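Local coordinates for protein chitinase A (Cycas revoluta, PDB 4MNK) that probably hydrolyses chitin as a plant class V chitinase of glycosyl hydrolase family 18, and binds N-acetylglucosamine oligomers in its cleft, at residues V45-T59 / I104-D116. Residues are numbered along the deposited sequence; the frame is centred on the assembly and turned at random. Where two conformers were deposited one is given.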
loop_
_atom_site.group_PDB
_atom_site.type_symbol
_atom_site.label_atom_id
_atom_site.label_comp_id
_atom_site.label_asym_id
_atom_site.label_seq_id
_atom_site.Cartn_x
_atom_site.Cartn_y
_atom_site.Cartn_z
ATOM N N VAL A 45 19.641 4.055 7.466
ATOM C CA VAL A 45 18.285 4.434 7.074
ATOM C C VAL A 45 17.889 5.765 7.715
ATOM O O VAL A 45 18.211 6.025 8.874
ATOM C CB VAL A 45 17.279 3.309 7.426
ATOM C CG1 VAL A 45 15.845 3.708 7.100
ATOM C CG2 VAL A 45 17.642 2.042 6.678
ATOM N N ARG A 46 17.210 6.606 6.941
ATOM C CA ARG A 46 16.870 7.962 7.368
ATOM C C ARG A 46 15.668 8.482 6.584
ATOM O O ARG A 46 15.377 7.997 5.493
ATOM C CB ARG A 46 18.068 8.891 7.133
ATOM C CG ARG A 46 18.454 9.027 5.667
ATOM C CD ARG A 46 19.665 9.906 5.467
ATOM N NE ARG A 46 19.865 10.200 4.052
ATOM C CZ ARG A 46 20.900 10.875 3.560
ATOM N NH1 ARG A 46 20.980 11.093 2.256
ATOM N NH2 ARG A 46 21.849 11.332 4.367
ATOM N N VAL A 47 14.974 9.484 7.118
ATOM C CA VAL A 47 14.034 10.215 6.273
ATOM C C VAL A 47 14.857 11.138 5.374
ATOM O O VAL A 47 15.973 11.521 5.749
ATOM C CB VAL A 47 12.954 11.000 7.063
ATOM C CG1 VAL A 47 12.023 10.041 7.780
ATOM C CG2 VAL A 47 13.580 11.986 8.038
ATOM N N PRO A 48 14.341 11.461 4.172
ATOM C CA PRO A 48 15.068 12.386 3.308
ATOM C C PRO A 48 15.525 13.620 4.094
ATOM O O PRO A 48 14.700 14.267 4.746
ATOM C CB PRO A 48 14.024 12.758 2.257
ATOM C CG PRO A 48 13.174 11.534 2.140
ATOM C CD PRO A 48 13.123 10.938 3.520
ATOM N N PRO A 49 16.842 13.921 4.083
ATOM C CA PRO A 49 17.325 15.110 4.786
ATOM C C PRO A 49 16.517 16.352 4.418
ATOM O O PRO A 49 16.186 16.561 3.249
ATOM C CB PRO A 49 18.775 15.220 4.314
ATOM C CG PRO A 49 19.178 13.806 4.116
ATOM C CD PRO A 49 17.960 13.128 3.536
ATOM N N GLY A 50 16.184 17.144 5.429
ATOM C CA GLY A 50 15.300 18.290 5.256
ATOM C C GLY A 50 13.875 18.038 5.718
ATOM O O GLY A 50 13.120 18.985 5.929
ATOM N N SER A 51 13.508 16.769 5.879
ATOM C CA SER A 51 12.155 16.411 6.303
ATOM C C SER A 51 12.110 15.824 7.714
ATOM O O SER A 51 11.134 15.164 8.083
ATOM C CB SER A 51 11.524 15.437 5.310
ATOM O OG SER A 51 12.144 14.168 5.390
ATOM N N GLU A 52 13.160 16.070 8.495
ATOM C CA GLU A 52 13.237 15.601 9.889
ATOM C C GLU A 52 12.113 16.134 10.778
ATOM O O GLU A 52 11.555 15.387 11.583
ATOM C CB GLU A 52 14.590 15.952 10.512
ATOM C CG GLU A 52 15.753 15.075 10.065
ATOM C CD GLU A 52 16.408 15.523 8.764
ATOM O OE1 GLU A 52 15.965 16.517 8.144
ATOM O OE2 GLU A 52 17.400 14.871 8.369
ATOM N N LYS A 53 11.780 17.413 10.629
ATOM C CA LYS A 53 10.714 18.007 11.440
ATOM C C LYS A 53 9.350 17.387 11.124
ATOM O O LYS A 53 8.581 17.063 12.032
ATOM C CB LYS A 53 10.677 19.533 11.289
ATOM C CG LYS A 53 9.731 20.240 12.265
ATOM C CD LYS A 53 10.008 19.868 13.719
ATOM C CE LYS A 53 9.222 20.746 14.682
ATOM N NZ LYS A 53 9.116 20.120 16.031
ATOM N N THR A 54 9.070 17.203 9.838
ATOM C CA THR A 54 7.828 16.567 9.395
ATOM C C THR A 54 7.692 15.148 9.962
ATOM O O THR A 54 6.625 14.767 10.457
ATOM C CB THR A 54 7.739 16.567 7.855
ATOM O OG1 THR A 54 7.743 17.921 7.382
ATOM C CG2 THR A 54 6.471 15.874 7.373
ATOM N N ALA A 55 8.776 14.380 9.902
ATOM C CA ALA A 55 8.788 13.012 10.420
ATOM C C ALA A 55 8.564 12.965 11.928
ATOM O O ALA A 55 7.809 12.127 12.422
ATOM C CB ALA A 55 10.083 12.320 10.054
ATOM N N GLU A 56 9.217 13.870 12.656
ATOM C CA GLU A 56 9.064 13.937 14.105
ATOM C C GLU A 56 7.645 14.328 14.516
ATOM O O GLU A 56 7.083 13.759 15.454
ATOM C CB GLU A 56 10.066 14.927 14.704
ATOM C CG GLU A 56 9.910 15.091 16.210
ATOM C CD GLU A 56 10.720 16.227 16.804
ATOM O OE1 GLU A 56 10.668 16.369 18.041
ATOM O OE2 GLU A 56 11.393 16.973 16.063
ATOM N N ASP A 57 7.070 15.300 13.814
ATOM C CA ASP A 57 5.767 15.838 14.189
ATOM C C ASP A 57 4.602 14.946 13.778
ATOM O O ASP A 57 3.499 15.094 14.298
ATOM C CB ASP A 57 5.568 17.237 13.597
ATOM C CG ASP A 57 6.413 18.303 14.279
ATOM O OD1 ASP A 57 7.075 18.016 15.303
ATOM O OD2 ASP A 57 6.403 19.446 13.779
ATOM N N PHE A 58 4.850 14.026 12.848
ATOM C CA PHE A 58 3.796 13.186 12.274
ATOM C C PHE A 58 2.951 12.490 13.339
ATOM O O PHE A 58 1.724 12.608 13.343
ATOM C CB PHE A 58 4.400 12.157 11.311
ATOM C CG PHE A 58 3.379 11.265 10.651
ATOM C CD1 PHE A 58 2.667 11.707 9.538
ATOM C CD2 PHE A 58 3.141 9.979 11.131
ATOM C CE1 PHE A 58 1.731 10.889 8.920
ATOM C CE2 PHE A 58 2.202 9.154 10.518
ATOM C CZ PHE A 58 1.498 9.609 9.408
ATOM N N THR A 59 3.606 11.758 14.236
ATOM C CA THR A 59 2.880 10.924 15.192
ATOM C C THR A 59 2.109 11.738 16.245
ATOM O O THR A 59 0.910 11.513 16.419
ATOM C CB THR A 59 3.777 9.817 15.798
ATOM O OG1 THR A 59 4.306 9.013 14.734
ATOM C CG2 THR A 59 2.986 8.933 16.750
ATOM N N ILE A 104 15.681 0.431 13.319
ATOM C CA ILE A 104 15.121 0.370 14.666
ATOM C C ILE A 104 15.338 1.706 15.382
ATOM O O ILE A 104 14.412 2.249 15.990
ATOM C CB ILE A 104 15.709 -0.816 15.460
ATOM C CG1 ILE A 104 15.196 -2.136 14.874
ATOM C CG2 ILE A 104 15.366 -0.706 16.946
ATOM C CD1 ILE A 104 15.984 -3.348 15.299
ATOM N N ALA A 105 16.549 2.252 15.267
ATOM C CA ALA A 105 16.880 3.548 15.860
ATOM C C ALA A 105 16.009 4.669 15.293
ATOM O O ALA A 105 15.581 5.556 16.030
ATOM C CB ALA A 105 18.358 3.868 15.668
ATOM N N LEU A 106 15.746 4.617 13.991
ATOM C CA LEU A 106 14.917 5.614 13.318
ATOM C C LEU A 106 13.484 5.631 13.850
ATOM O O LEU A 106 12.935 6.701 14.143
ATOM C CB LEU A 106 14.917 5.371 11.808
ATOM C CG LEU A 106 14.304 6.465 10.936
ATOM C CD1 LEU A 106 15.244 7.647 10.824
ATOM C CD2 LEU A 106 14.005 5.908 9.563
ATOM N N ALA A 107 12.881 4.450 13.978
ATOM C CA ALA A 107 11.515 4.352 14.483
ATOM C C ALA A 107 11.420 4.941 15.891
ATOM O O ALA A 107 10.518 5.727 16.180
ATOM C CB ALA A 107 11.031 2.911 14.459
ATOM N N ARG A 108 12.369 4.587 16.756
ATOM C CA ARG A 108 12.386 5.122 18.116
ATOM C C ARG A 108 12.649 6.627 18.139
ATOM O O ARG A 108 12.029 7.348 18.919
ATOM C CB ARG A 108 13.409 4.387 18.991
ATOM C CG ARG A 108 13.101 2.909 19.230
ATOM C CD ARG A 108 11.722 2.694 19.837
ATOM N NE ARG A 108 11.555 1.320 20.302
ATOM C CZ ARG A 108 10.390 0.763 20.621
ATOM N NH1 ARG A 108 9.258 1.453 20.521
ATOM N NH2 ARG A 108 10.356 -0.496 21.036
ATOM N N ARG A 109 13.543 7.095 17.272
ATOM C CA ARG A 109 13.929 8.506 17.244
ATOM C C ARG A 109 12.769 9.452 16.919
ATOM O O ARG A 109 12.700 10.556 17.464
ATOM C CB ARG A 109 15.091 8.726 16.273
ATOM C CG ARG A 109 15.671 10.125 16.321
ATOM C CD ARG A 109 17.059 10.174 15.703
ATOM N NE ARG A 109 18.026 9.383 16.461
ATOM C CZ ARG A 109 18.591 8.263 16.021
ATOM N NH1 ARG A 109 19.458 7.613 16.786
ATOM N NH2 ARG A 109 18.297 7.794 14.816
ATOM N N TYR A 110 11.860 9.018 16.047
ATOM C CA TYR A 110 10.716 9.847 15.670
ATOM C C TYR A 110 9.401 9.466 16.350
ATOM O O TYR A 110 8.369 10.075 16.079
ATOM C CB TYR A 110 10.542 9.876 14.149
ATOM C CG TYR A 110 11.686 10.520 13.398
ATOM C CD1 TYR A 110 12.385 9.811 12.429
ATOM C CD2 TYR A 110 12.060 11.842 13.646
ATOM C CE1 TYR A 110 13.432 10.395 11.732
ATOM C CE2 TYR A 110 13.112 12.436 12.956
ATOM C CZ TYR A 110 13.792 11.703 12.002
ATOM O OH TYR A 110 14.830 12.274 11.310
ATOM N N GLY A 111 9.434 8.466 17.225
ATOM C CA GLY A 111 8.253 8.092 18.003
ATOM C C GLY A 111 7.243 7.231 17.263
ATOM O O GLY A 111 6.053 7.250 17.588
ATOM N N PHE A 112 7.716 6.477 16.272
ATOM C CA PHE A 112 6.893 5.495 15.571
ATOM C C PHE A 112 6.775 4.201 16.367
ATOM O O PHE A 112 7.677 3.845 17.131
ATOM C CB PHE A 112 7.470 5.208 14.182
ATOM C CG PHE A 112 7.299 6.343 13.219
ATOM C CD1 PHE A 112 6.102 6.504 12.532
ATOM C CD2 PHE A 112 8.322 7.258 13.005
ATOM C CE1 PHE A 112 5.929 7.557 11.640
ATOM C CE2 PHE A 112 8.156 8.316 12.113
ATOM C CZ PHE A 112 6.959 8.466 11.434
ATOM N N HIS A 113 5.665 3.495 16.170
ATOM C CA HIS A 113 5.411 2.236 16.874
ATOM C C HIS A 113 5.834 1.016 16.067
ATOM O O HIS A 113 5.730 -0.115 16.542
ATOM C CB HIS A 113 3.932 2.110 17.244
ATOM C CG HIS A 113 3.391 3.291 17.980
ATOM N ND1 HIS A 113 3.419 3.394 19.354
ATOM C CD2 HIS A 113 2.803 4.423 17.529
ATOM C CE1 HIS A 113 2.875 4.542 19.717
ATOM N NE2 HIS A 113 2.496 5.187 18.627
ATOM N N GLY A 114 6.307 1.233 14.847
ATOM C CA GLY A 114 6.695 0.121 14.004
ATOM C C GLY A 114 7.406 0.517 12.735
ATOM O O GLY A 114 7.534 1.704 12.417
ATOM N N LEU A 115 7.860 -0.513 12.025
ATOM C CA LEU A 115 8.589 -0.401 10.775
ATOM C C LEU A 115 7.863 -1.173 9.696
ATOM O O LEU A 115 7.265 -2.221 9.956
ATOM C CB LEU A 115 9.989 -1.001 10.927
ATOM C CG LEU A 115 10.990 -0.247 11.799
ATOM C CD1 LEU A 115 12.202 -1.116 12.101
ATOM C CD2 LEU A 115 11.406 1.061 11.135
ATOM N N ASP A 116 7.941 -0.656 8.476
ATOM C CA ASP A 116 7.407 -1.331 7.311
ATOM C C ASP A 116 8.469 -1.347 6.225
ATOM O O ASP A 116 9.223 -0.382 6.077
ATOM C CB ASP A 116 6.150 -0.616 6.817
ATOM C CG ASP A 116 5.576 -1.233 5.554
ATOM O OD1 ASP A 116 4.950 -2.310 5.640
ATOM O OD2 ASP A 116 5.740 -0.629 4.474
HETATM O O HOH W 1 16.228 10.619 9.631
HETATM O O HOH W 2 6.392 10.704 14.294
HETATM O O HOH W 3 7.805 12.762 17.892
#
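Y110 lies against the first turn of helix 52-59 and the loop leading into it. Its CB sits 3.9 Å from A55 O. The ring receives the A55 methyl on one face: A55 CB is 3.9 Å from the Y110 ring centroid and 3° off the normal, a CH-pi contact. Y110 CD2 is 3.6 Å from E56 N, with CE2 as close to E52 O, and CZ 4.0 Å from V47 CG2. At the tip, Y110 OH is 3.2 Å from E52 CG and hydrogen-bonds a water in the plane of the ring, which accepts from V47 N at 3.0 Å. With an alanine in place of Y110, that water would probably lose its phenolic mate and the A55 methyl its aromatic cover. Both helices belong to the outer layer of the TIM barrel typical of family 18, consistent with their position against parallel strands 30-36 and 70-77; their segment axes pass 9.7 Å apart, with 68° between their N-to-C directions. G111, at positive phi, closes helix 93-110 in a Schellman motif and turns the chain toward strand 114-119. F112, with CG anti to its carbonyl carbon (chi1 -71°), brings CE1 within 3.7 Å of F58 CD2, the side chains crossing at about a right angle. A second water accepts from T59 N, with A55 O and Y110 O among more acceptors than it has protons; T59 OG1 hydrogen-bonds T71.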